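Local coordinates for protein sniffer CG10964-PA (Drosophila melanogaster, PDB 1SNY) that probably reduces carbonyl compounds with NADPH, binding the dinucleotide in a Rossmann fold of the short-chain dehydrogenase/reductase family, at residues A[31-36]-A[236-241]; A[39-44]-A[241-246]; A[173-178]-A[184-189]. One frame throughout, in Å; residues are numbered along the deposited sequence.

Contact 1: A[31-36]-A[236-241]. With NAP (NADP nicotinamide-adenine-dinucleotide phosphate), chain B.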
loop_
_atom_site.group_PDB
_atom_site.type_symbol
_atom_site.label_atom_id
_atom_site.label_comp_id
_atom_site.label_asym_id
_atom_site.label_seq_id
_atom_site.Cartn_x
_atom_site.Cartn_y
_atom_site.Cartn_z
ATOM N N ARG A 31 5.766 -18.342 16.414
ATOM C CA ARG A 31 5.536 -17.263 17.371
ATOM C C ARG A 31 4.105 -16.735 17.387
ATOM O O ARG A 31 3.225 -17.243 16.696
ATOM C CB ARG A 31 6.471 -16.093 17.065
ATOM C CG ARG A 31 7.942 -16.406 17.194
ATOM C CD ARG A 31 8.777 -15.319 16.542
ATOM N NE ARG A 31 8.486 -13.990 17.067
ATOM C CZ ARG A 31 9.074 -12.877 16.640
ATOM N NH1 ARG A 31 9.985 -12.933 15.677
ATOM N NH2 ARG A 31 8.752 -11.709 17.177
ATOM N N GLY A 32 3.907 -15.694 18.191
ATOM C CA GLY A 32 2.624 -15.026 18.332
ATOM C C GLY A 32 1.342 -15.653 17.813
ATOM O O GLY A 32 1.055 -16.823 18.058
ATOM N N LEU A 33 0.565 -14.849 17.091
ATOM C CA LEU A 33 -0.726 -15.265 16.552
ATOM C C LEU A 33 -0.703 -16.545 15.713
ATOM O O LEU A 33 -1.664 -17.321 15.728
ATOM C CB LEU A 33 -1.336 -14.112 15.739
ATOM C CG LEU A 33 -1.434 -12.760 16.465
ATOM C CD1 LEU A 33 -2.095 -11.729 15.560
ATOM C CD2 LEU A 33 -2.231 -12.916 17.755
ATOM N N GLY A 34 0.386 -16.768 14.984
ATOM C CA GLY A 34 0.479 -17.964 14.166
ATOM C C GLY A 34 0.352 -19.196 15.038
ATOM O O GLY A 34 -0.448 -20.094 14.769
ATOM N N LEU A 35 1.148 -19.225 16.099
ATOM C CA LEU A 35 1.140 -20.337 17.040
ATOM C C LEU A 35 -0.192 -20.393 17.783
ATOM O O LEU A 35 -0.715 -21.473 18.063
ATOM C CB LEU A 35 2.277 -20.165 18.047
ATOM C CG LEU A 35 2.412 -21.217 19.148
ATOM C CD1 LEU A 35 2.779 -22.565 18.536
ATOM C CD2 LEU A 35 3.476 -20.768 20.136
ATOM N N GLY A 36 -0.729 -19.219 18.104
ATOM C CA GLY A 36 -1.988 -19.154 18.818
ATOM C C GLY A 36 -3.114 -19.742 17.997
ATOM O O GLY A 36 -3.992 -20.427 18.531
ATOM N N PRO A 236 -4.566 -16.453 23.236
ATOM C CA PRO A 236 -5.721 -17.360 23.181
ATOM C C PRO A 236 -7.058 -16.648 22.971
ATOM O O PRO A 236 -7.924 -17.135 22.242
ATOM C CB PRO A 236 -5.661 -18.075 24.528
ATOM C CG PRO A 236 -4.200 -18.096 24.829
ATOM C CD PRO A 236 -3.787 -16.687 24.462
ATOM N N THR A 237 -7.221 -15.497 23.615
ATOM C CA THR A 237 -8.455 -14.730 23.498
ATOM C C THR A 237 -8.664 -14.263 22.063
ATOM O O THR A 237 -9.757 -14.401 21.503
ATOM C CB THR A 237 -8.433 -13.494 24.420
ATOM O OG1 THR A 237 -8.251 -13.913 25.778
ATOM C CG2 THR A 237 -9.740 -12.720 24.305
ATOM N N SER A 238 -7.614 -13.704 21.472
ATOM C CA SER A 238 -7.691 -13.214 20.105
ATOM C C SER A 238 -7.860 -14.356 19.116
ATOM O O SER A 238 -8.851 -14.411 18.388
ATOM C CB SER A 238 -6.432 -12.415 19.750
ATOM O OG SER A 238 -6.465 -12.001 18.395
ATOM N N THR A 239 -6.894 -15.268 19.094
ATOM C CA THR A 239 -6.938 -16.398 18.173
ATOM C C THR A 239 -8.193 -17.250 18.340
ATOM O O THR A 239 -8.710 -17.795 17.363
ATOM C CB THR A 239 -5.688 -17.297 18.325
ATOM O OG1 THR A 239 -5.602 -17.782 19.668
ATOM C CG2 THR A 239 -4.425 -16.511 17.991
ATOM N N GLY A 240 -8.685 -17.361 19.570
ATOM C CA GLY A 240 -9.885 -18.140 19.803
ATOM C C GLY A 240 -11.044 -17.525 19.043
ATOM O O GLY A 240 -11.769 -18.208 18.316
ATOM N N GLN A 241 -11.216 -16.217 19.200
ATOM C CA GLN A 241 -12.291 -15.517 18.515
ATOM C C GLN A 241 -12.030 -15.474 17.009
ATOM O O GLN A 241 -12.964 -15.543 16.209
ATOM C CB GLN A 241 -12.432 -14.097 19.063
ATOM C CG GLN A 241 -12.624 -14.036 20.570
ATOM C CD GLN A 241 -12.905 -12.629 21.065
ATOM O OE1 GLN A 241 -13.961 -12.054 20.781
ATOM N NE2 GLN A 241 -11.957 -12.062 21.806
HETATM P PA NAP B . 5.316 -11.756 15.648
HETATM O O1A NAP B . 6.428 -10.934 15.376
HETATM O O2A NAP B . 5.028 -12.439 16.968
HETATM O O5B NAP B . 5.242 -12.933 14.568
HETATM C C5B NAP B . 5.518 -12.641 13.173
HETATM C C4B NAP B . 5.575 -14.081 12.570
HETATM O O4B NAP B . 5.844 -13.911 11.102
HETATM C C3B NAP B . 6.769 -14.960 13.057
HETATM O O3B NAP B . 6.295 -16.315 13.099
HETATM C C2B NAP B . 7.827 -14.705 12.004
HETATM O O2B NAP B . 8.866 -15.668 11.898
HETATM C C1B NAP B . 6.989 -14.627 10.708
HETATM N N9A NAP B . 7.778 -13.980 9.673
HETATM C C8A NAP B . 8.288 -12.702 9.553
HETATM N N7A NAP B . 8.982 -12.499 8.439
HETATM C C5A NAP B . 8.916 -13.727 7.796
HETATM C C6A NAP B . 9.468 -14.137 6.569
HETATM N N6A NAP B . 10.215 -13.393 5.715
HETATM N N1A NAP B . 9.223 -15.466 6.174
HETATM C C2A NAP B . 8.464 -16.335 6.975
HETATM N N3A NAP B . 7.914 -15.956 8.190
HETATM C C4A NAP B . 8.168 -14.643 8.557
HETATM O O3 NAP B . 3.997 -10.947 15.332
HETATM P PN NAP B . 2.463 -11.281 15.470
HETATM O O1N NAP B . 1.825 -10.370 16.434
HETATM O O2N NAP B . 2.375 -12.737 15.766
HETATM O O5D NAP B . 1.916 -10.909 14.031
HETATM C C5D NAP B . 1.043 -11.846 13.311
HETATM C C4D NAP B . 0.331 -11.076 12.213
HETATM O O4D NAP B . -0.692 -10.228 12.796
HETATM C C3D NAP B . 1.224 -10.110 11.367
HETATM O O3D NAP B . 0.861 -10.171 9.967
HETATM C C2D NAP B . 0.954 -8.759 12.012
HETATM O O2D NAP B . 1.250 -7.665 11.172
HETATM C C1D NAP B . -0.488 -8.849 12.341
HETATM N N1N NAP B . -0.981 -8.034 13.473
HETATM C C2N NAP B . -0.544 -8.154 14.831
HETATM C C3N NAP B . -1.126 -7.294 15.776
HETATM C C7N NAP B . -0.696 -7.380 17.247
HETATM O O7N NAP B . -1.239 -6.608 18.015
HETATM N N7N NAP B . 0.205 -8.240 17.640
HETATM C C4N NAP B . -2.144 -6.308 15.393
HETATM C C5N NAP B . -2.535 -6.239 14.034
HETATM C C6N NAP B . -1.963 -7.095 13.058
HETATM P P2B NAP B . 10.282 -15.559 12.723
HETATM O O1X NAP B . 9.976 -16.060 14.137
HETATM O O2X NAP B . 11.144 -16.483 11.930
HETATM O O3X NAP B . 10.698 -14.095 12.722
#

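Contact 2: A[39-44]-A[241-246]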
loop_
_atom_site.group_PDB
_atom_site.type_symbol
_atom_site.label_atom_id
_atom_site.label_comp_id
_atom_site.label_asym_id
_atom_site.label_seq_id
_atom_site.Cartn_x
_atom_site.Cartn_y
_atom_site.Cartn_z
ATOM N N LYS A 39 -2.974 -23.687 17.912
ATOM C CA LYS A 39 -3.573 -24.260 19.109
ATOM C C LYS A 39 -5.091 -24.135 19.113
ATOM O O LYS A 39 -5.793 -25.081 19.460
ATOM C CB LYS A 39 -2.996 -23.596 20.362
ATOM C CG LYS A 39 -1.495 -23.765 20.519
ATOM C CD LYS A 39 -0.997 -23.059 21.770
ATOM C CE LYS A 39 0.513 -23.172 21.906
ATOM N NZ LYS A 39 1.017 -22.391 23.072
ATOM N N ALA A 40 -5.598 -22.971 18.726
ATOM C CA ALA A 40 -7.040 -22.758 18.700
ATOM C C ALA A 40 -7.708 -23.669 17.673
ATOM O O ALA A 40 -8.844 -24.099 17.866
ATOM C CB ALA A 40 -7.350 -21.303 18.382
ATOM N N LEU A 41 -7.005 -23.953 16.582
ATOM C CA LEU A 41 -7.545 -24.816 15.538
ATOM C C LEU A 41 -7.698 -26.228 16.080
ATOM O O LEU A 41 -8.680 -26.918 15.788
ATOM C CB LEU A 41 -6.620 -24.818 14.319
ATOM C CG LEU A 41 -6.659 -23.546 13.465
ATOM C CD1 LEU A 41 -5.500 -23.543 12.489
ATOM C CD2 LEU A 41 -7.991 -23.465 12.731
ATOM N N LEU A 42 -6.721 -26.645 16.878
ATOM C CA LEU A 42 -6.729 -27.970 17.485
ATOM C C LEU A 42 -7.875 -28.126 18.486
ATOM O O LEU A 42 -8.573 -29.139 18.483
ATOM C CB LEU A 42 -5.394 -28.227 18.189
ATOM C CG LEU A 42 -4.154 -28.206 17.293
ATOM C CD1 LEU A 42 -2.903 -28.406 18.131
ATOM C CD2 LEU A 42 -4.270 -29.290 16.238
ATOM N N ASN A 43 -8.071 -27.121 19.336
ATOM C CA ASN A 43 -9.125 -27.172 20.344
ATOM C C ASN A 43 -10.518 -27.265 19.739
ATOM O O ASN A 43 -11.504 -27.411 20.461
ATOM C CB ASN A 43 -9.066 -25.943 21.257
ATOM C CG ASN A 43 -7.703 -25.740 21.881
ATOM O OD1 ASN A 43 -7.014 -26.701 22.228
ATOM N ND2 ASN A 43 -7.310 -24.481 22.041
ATOM N N LEU A 44 -10.605 -27.169 18.417
ATOM C CA LEU A 44 -11.894 -27.249 17.741
ATOM C C LEU A 44 -12.440 -28.672 17.812
ATOM O O LEU A 44 -11.685 -29.641 17.727
ATOM C CB LEU A 44 -11.749 -26.833 16.278
ATOM C CG LEU A 44 -11.307 -25.392 16.021
ATOM C CD1 LEU A 44 -11.059 -25.188 14.535
ATOM C CD2 LEU A 44 -12.376 -24.435 16.530
ATOM N N GLN A 241 -11.216 -16.217 19.200
ATOM C CA GLN A 241 -12.291 -15.517 18.515
ATOM C C GLN A 241 -12.030 -15.474 17.009
ATOM O O GLN A 241 -12.964 -15.543 16.209
ATOM C CB GLN A 241 -12.432 -14.097 19.063
ATOM C CG GLN A 241 -12.624 -14.036 20.570
ATOM C CD GLN A 241 -12.905 -12.629 21.065
ATOM O OE1 GLN A 241 -13.961 -12.054 20.781
ATOM N NE2 GLN A 241 -11.957 -12.062 21.806
ATOM N N ILE A 242 -10.761 -15.363 16.622
ATOM C CA ILE A 242 -10.411 -15.323 15.203
ATOM C C ILE A 242 -10.862 -16.598 14.494
ATOM O O ILE A 242 -11.591 -16.542 13.497
ATOM C CB ILE A 242 -8.889 -15.148 14.997
ATOM C CG1 ILE A 242 -8.458 -13.761 15.488
ATOM C CG2 ILE A 242 -8.540 -15.335 13.520
ATOM C CD1 ILE A 242 -6.996 -13.433 15.235
ATOM N N VAL A 243 -10.425 -17.745 15.013
ATOM C CA VAL A 243 -10.795 -19.037 14.444
ATOM C C VAL A 243 -12.314 -19.132 14.374
ATOM O O VAL A 243 -12.876 -19.672 13.422
ATOM C CB VAL A 243 -10.273 -20.203 15.309
ATOM C CG1 VAL A 243 -10.801 -21.534 14.770
ATOM C CG2 VAL A 243 -8.756 -20.197 15.330
ATOM N N GLN A 244 -12.974 -18.597 15.392
ATOM C CA GLN A 244 -14.428 -18.616 15.446
ATOM C C GLN A 244 -15.001 -17.679 14.385
ATOM O O GLN A 244 -15.927 -18.038 13.661
ATOM C CB GLN A 244 -14.899 -18.191 16.842
ATOM C CG GLN A 244 -16.193 -18.849 17.286
ATOM C CD GLN A 244 -16.128 -20.370 17.212
ATOM O OE1 GLN A 244 -15.253 -21.003 17.814
ATOM N NE2 GLN A 244 -17.055 -20.963 16.468
ATOM N N THR A 245 -14.436 -16.480 14.290
ATOM C CA THR A 245 -14.894 -15.489 13.321
ATOM C C THR A 245 -14.735 -15.942 11.876
ATOM O O THR A 245 -15.663 -15.824 11.076
ATOM C CB THR A 245 -14.147 -14.153 13.502
ATOM O OG1 THR A 245 -14.573 -13.536 14.722
ATOM C CG2 THR A 245 -14.426 -13.216 12.335
ATOM N N ILE A 246 -13.558 -16.448 11.530
ATOM C CA ILE A 246 -13.336 -16.899 10.162
ATOM C C ILE A 246 -14.267 -18.056 9.863
ATOM O O ILE A 246 -14.644 -18.282 8.717
ATOM C CB ILE A 246 -11.875 -17.342 9.928
ATOM C CG1 ILE A 246 -11.549 -18.573 10.775
ATOM C CG2 ILE A 246 -10.934 -16.197 10.268
ATOM C CD1 ILE A 246 -10.149 -19.112 10.549
#

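Contact 3: A[173-178]-A[184-189]. With NAP (NADP nicotinamide-adenine-dinucleotide phosphate), chain B.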
loop_
_atom_site.group_PDB
_atom_site.type_symbol
_atom_site.label_atom_id
_atom_site.label_comp_id
_atom_site.label_asym_id
_atom_site.label_seq_id
_atom_site.Cartn_x
_atom_site.Cartn_y
_atom_site.Cartn_z
ATOM N N SER A 173 -4.137 -5.127 9.731
ATOM C CA SER A 173 -4.040 -4.371 10.981
ATOM C C SER A 173 -4.903 -3.118 10.932
ATOM O O SER A 173 -5.084 -2.542 9.866
ATOM C CB SER A 173 -2.595 -3.954 11.247
ATOM O OG SER A 173 -2.551 -2.953 12.256
ATOM N N ILE A 174 -5.427 -2.692 12.083
ATOM C CA ILE A 174 -6.269 -1.495 12.119
ATOM C C ILE A 174 -5.430 -0.281 11.726
ATOM O O ILE A 174 -5.960 0.736 11.278
ATOM C CB ILE A 174 -6.885 -1.269 13.527
ATOM C CG1 ILE A 174 -7.942 -0.162 13.471
ATOM C CG2 ILE A 174 -5.806 -0.869 14.513
ATOM C CD1 ILE A 174 -9.195 -0.515 12.694
ATOM N N LEU A 175 -4.115 -0.395 11.887
ATOM C CA LEU A 175 -3.212 0.697 11.524
ATOM C C LEU A 175 -3.213 0.848 10.008
ATOM O O LEU A 175 -2.720 1.840 9.468
ATOM C CB LEU A 175 -1.793 0.420 12.021
ATOM C CG LEU A 175 -1.605 0.265 13.534
ATOM C CD1 LEU A 175 -0.142 0.030 13.850
ATOM C CD2 LEU A 175 -2.095 1.514 14.242
ATOM N N GLY A 176 -3.764 -0.152 9.329
ATOM C CA GLY A 176 -3.861 -0.108 7.885
ATOM C C GLY A 176 -5.129 0.624 7.489
ATOM O O GLY A 176 -5.383 0.851 6.312
ATOM N N SER A 177 -5.936 0.985 8.483
ATOM C CA SER A 177 -7.176 1.709 8.217
ATOM C C SER A 177 -6.827 3.176 8.019
ATOM O O SER A 177 -6.536 3.880 8.983
ATOM C CB SER A 177 -8.142 1.576 9.396
ATOM O OG SER A 177 -9.262 2.415 9.203
ATOM N N ILE A 178 -6.858 3.639 6.775
ATOM C CA ILE A 178 -6.505 5.022 6.492
ATOM C C ILE A 178 -7.512 5.979 7.121
ATOM O O ILE A 178 -7.131 6.970 7.752
ATOM C CB ILE A 178 -6.414 5.273 4.976
ATOM C CG1 ILE A 178 -5.404 4.301 4.349
ATOM C CG2 ILE A 178 -5.956 6.710 4.712
ATOM C CD1 ILE A 178 -5.288 4.409 2.833
ATOM N N GLY A 184 -0.802 9.079 12.867
ATOM C CA GLY A 184 0.325 9.184 11.953
ATOM C C GLY A 184 1.477 8.209 12.147
ATOM O O GLY A 184 1.316 7.144 12.745
ATOM N N GLY A 185 2.643 8.572 11.616
ATOM C CA GLY A 185 3.822 7.724 11.736
ATOM C C GLY A 185 3.648 6.305 11.205
ATOM O O GLY A 185 2.692 6.017 10.475
HETATM N N MSE A 186 4.580 5.422 11.568
HETATM C CA MSE A 186 4.545 4.015 11.154
HETATM C C MSE A 186 4.384 3.887 9.639
HETATM O O MSE A 186 3.521 3.147 9.162
HETATM C CB MSE A 186 3.376 3.305 11.838
HETATM C CG MSE A 186 3.338 3.462 13.347
HETATM SE SE MSE A 186 4.434 2.159 14.251
HETATM C CE MSE A 186 3.091 0.826 14.576
ATOM N N TYR A 187 5.216 4.597 8.883
ATOM C CA TYR A 187 5.114 4.559 7.430
ATOM C C TYR A 187 5.241 3.185 6.779
ATOM O O TYR A 187 4.384 2.799 5.997
ATOM C CB TYR A 187 6.115 5.531 6.803
ATOM C CG TYR A 187 5.748 6.967 7.081
ATOM C CD1 TYR A 187 6.106 7.579 8.279
ATOM C CD2 TYR A 187 4.970 7.694 6.179
ATOM C CE1 TYR A 187 5.692 8.876 8.580
ATOM C CE2 TYR A 187 4.552 8.983 6.470
ATOM C CZ TYR A 187 4.911 9.571 7.674
ATOM O OH TYR A 187 4.455 10.837 7.991
ATOM N N ALA A 188 6.302 2.446 7.088
ATOM C CA ALA A 188 6.475 1.128 6.488
ATOM C C ALA A 188 5.298 0.204 6.803
ATOM O O ALA A 188 4.714 -0.417 5.910
ATOM C CB ALA A 188 7.783 0.497 6.977
ATOM N N TYR A 189 4.941 0.131 8.080
ATOM C CA TYR A 189 3.864 -0.746 8.502
ATOM C C TYR A 189 2.512 -0.354 7.915
ATOM O O TYR A 189 1.845 -1.183 7.295
ATOM C CB TYR A 189 3.785 -0.794 10.028
ATOM C CG TYR A 189 2.958 -1.955 10.536
ATOM C CD1 TYR A 189 3.398 -3.276 10.372
ATOM C CD2 TYR A 189 1.730 -1.741 11.156
ATOM C CE1 TYR A 189 2.634 -4.352 10.815
ATOM C CE2 TYR A 189 0.953 -2.811 11.604
ATOM C CZ TYR A 189 1.411 -4.112 11.432
ATOM O OH TYR A 189 0.647 -5.162 11.880
HETATM P PA NAP B . 5.316 -11.756 15.648
HETATM O O1A NAP B . 6.428 -10.934 15.376
HETATM O O2A NAP B . 5.028 -12.439 16.968
HETATM O O5B NAP B . 5.242 -12.933 14.568
HETATM C C5B NAP B . 5.518 -12.641 13.173
HETATM C C4B NAP B . 5.575 -14.081 12.570
HETATM O O4B NAP B . 5.844 -13.911 11.102
HETATM C C3B NAP B . 6.769 -14.960 13.057
HETATM O O3B NAP B . 6.295 -16.315 13.099
HETATM C C2B NAP B . 7.827 -14.705 12.004
HETATM O O2B NAP B . 8.866 -15.668 11.898
HETATM C C1B NAP B . 6.989 -14.627 10.708
HETATM N N9A NAP B . 7.778 -13.980 9.673
HETATM C C8A NAP B . 8.288 -12.702 9.553
HETATM N N7A NAP B . 8.982 -12.499 8.439
HETATM C C5A NAP B . 8.916 -13.727 7.796
HETATM C C6A NAP B . 9.468 -14.137 6.569
HETATM N N6A NAP B . 10.215 -13.393 5.715
HETATM N N1A NAP B . 9.223 -15.466 6.174
HETATM C C2A NAP B . 8.464 -16.335 6.975
HETATM N N3A NAP B . 7.914 -15.956 8.190
HETATM C C4A NAP B . 8.168 -14.643 8.557
HETATM O O3 NAP B . 3.997 -10.947 15.332
HETATM P PN NAP B . 2.463 -11.281 15.470
HETATM O O1N NAP B . 1.825 -10.370 16.434
HETATM O O2N NAP B . 2.375 -12.737 15.766
HETATM O O5D NAP B . 1.916 -10.909 14.031
HETATM C C5D NAP B . 1.043 -11.846 13.311
HETATM C C4D NAP B . 0.331 -11.076 12.213
HETATM O O4D NAP B . -0.692 -10.228 12.796
HETATM C C3D NAP B . 1.224 -10.110 11.367
HETATM O O3D NAP B . 0.861 -10.171 9.967
HETATM C C2D NAP B . 0.954 -8.759 12.012
HETATM O O2D NAP B . 1.250 -7.665 11.172
HETATM C C1D NAP B . -0.488 -8.849 12.341
HETATM N N1N NAP B . -0.981 -8.034 13.473
HETATM C C2N NAP B . -0.544 -8.154 14.831
HETATM C C3N NAP B . -1.126 -7.294 15.776
HETATM C C7N NAP B . -0.696 -7.380 17.247
HETATM O O7N NAP B . -1.239 -6.608 18.015
HETATM N N7N NAP B . 0.205 -8.240 17.640
HETATM C C4N NAP B . -2.144 -6.308 15.393
HETATM C C5N NAP B . -2.535 -6.239 14.034
HETATM C C6N NAP B . -1.963 -7.095 13.058
HETATM P P2B NAP B . 10.282 -15.559 12.723
HETATM O O1X NAP B . 9.976 -16.060 14.137
HETATM O O2X NAP B . 11.144 -16.483 11.930
HETATM O O3X NAP B . 10.698 -14.095 12.722
HETATM O O HOH W 1 -0.135 -4.001 14.229
#

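Contact 1: A[31-36]-A[236-241]
G36 and T239 bring two helices together, their CA atoms 5.7 Å apart where the axes of 32-36 and 236-241 cross at -60° with a closest approach of 9.2 Å. Because G36 carries no side chain, T239 can settle directly on its backbone. The methyl CG2 of T239 lies 3.5 Å from G36 C and also reaches the carbonyl oxygen of L33. OG1 of T239, at chi1 59°, stands between its own N and carbonyl carbon; it passes close to the G36 carbonyl, but its hydrogen bond goes to V235 O within its own helix. L33 divides its branches between protein and cofactor. CD2 leans toward T239 and S238, whose hydroxyl is held by P219 O, whereas CD1 lies 3.4 Å from O4D of the nicotinamide ribose.

The same turn shows how the TGXXXGXG motif of classical short-chain dehydrogenases handles a dinucleotide. Its last two glycines are G32 and G34, and CA of G32 comes within 3.4 Å of the phosphate oxygen O2N. L33 N then donates to O2N at 3.1 Å. On the adenosine side, R31 NH1 makes a weak bond to O3X of the 2'-phosphate (3.3 Å), while its NH2 is salt-bridged to D225 and the oxygen O1A lies over a face of the guanidinium.

The chemistry is thus split: threonine packed on glycine backbone, without a hydrogen bond across the segments, holds the first turn against helix 235-248, while L33 N and the nearby arginine meet phosphate, consistent with a preference for NADP.

Contact 2: A[39-44]-A[241-246]
V243 holds its two methyls apart, CG1 pointing opposite its backbone N (chi1 174°) and CG2 opposite the carbonyl carbon, and L44 turns its own CG beside the backbone N (chi1 -63°) to extend toward that fork. The two prongs are used differently. CG2 presses against the CB of A40 at 3.5 Å. CG1 is met tip to tip by L44, whose CD1 and CD2 both lie 3.7 Å from it. L41 approaches the same methyl at a slant, its CD2 4.0 Å from V243 CG1, and the CA atoms of L41 and V243 are 6.7 Å apart.

Two neighbouring helices of a Rossmann fold, 32-42 and 235-248, are joined here through one branched residue, to which L37 adds a further touch. Behind the interface, L41 rests on L51 of strand 50-55, and I242 and I246 pack on L217 of strand 213-217, so the helices meet above the parallel sheet. L44, the last residue of segment 39-44, extends the packing along V243.

No hydrogen bond spans the two segments. Their cohesion therefore comes from methyl-to-methyl dispersion and the exclusion of water, with no directional bond fixing the pair.

Contact 3: A[173-178]-A[184-189]
Y189 and S173 face each other in the active-site region of a short-chain dehydrogenase, beside the nicotinamide end of NADP. Y189 opens the YXXXK signature completed by K193, and S173 sits where the serine of the family's Ser-Tyr-Lys set is expected. The hydroxyl of Y189 is 3.5 Å from S173 CB. Y189 OH also shares a hydrogen bond of 2.7 Å with NAP O2D, the 2'-hydroxyl of the nicotinamide ribose, which lies in the plane of the ring at its edge. A water bridges the pair, 2.7 Å from Y189 OH and 3.3 Å from S173 OG, and S173 CB also packs 3.6 Å from C5N of the nicotinamide.

What orients the serine is an ST turn: with its hydroxyl swung opposite its own N (chi1 165°), S173 OG accepts from L175 N at 3.0 Å. The short 3-10 segment 174-176 that follows brings L175 back alongside the tyrosine. Its side chain crosses that of Y189 at about a right angle, L175 CD1 lying 3.7 Å from Y189 CD2. The same CD1 is tightly packed against CE of selenomethionine M186, at 3.4 Å. M186 occupies the N-cap position of helix 187-207, and its chain bends at chi2 and chi3 to bring the terminal methyl across to L175. Just beside it, G185 N and Y187 OH are hydrogen-bonded to D206 of the second subunit, which places this helix start at the dimer interface.

Contacts 1 and 2 are successive stages of one helix pairing: both use helices 32-42 and 235-248, they share Q241, and their centres lie 8 Å apart. They touch directly, T239 O of contact 1 lying 3.9 Å from A40 CB of contact 2. Contact 3 stands apart, its centre 21 Å from that of contact 1 and 26 Å from that of contact 2, and its residues fall in sequence between the paired segments of both. The cofactor bridges the gap. Contact 1 meets mainly its phosphates, with L33 also reaching the nicotinamide ribose, and contact 3 the ribose hydroxyl and the ring, whereas the V243 side chain in contact 2 remains about 13 Å from NADP.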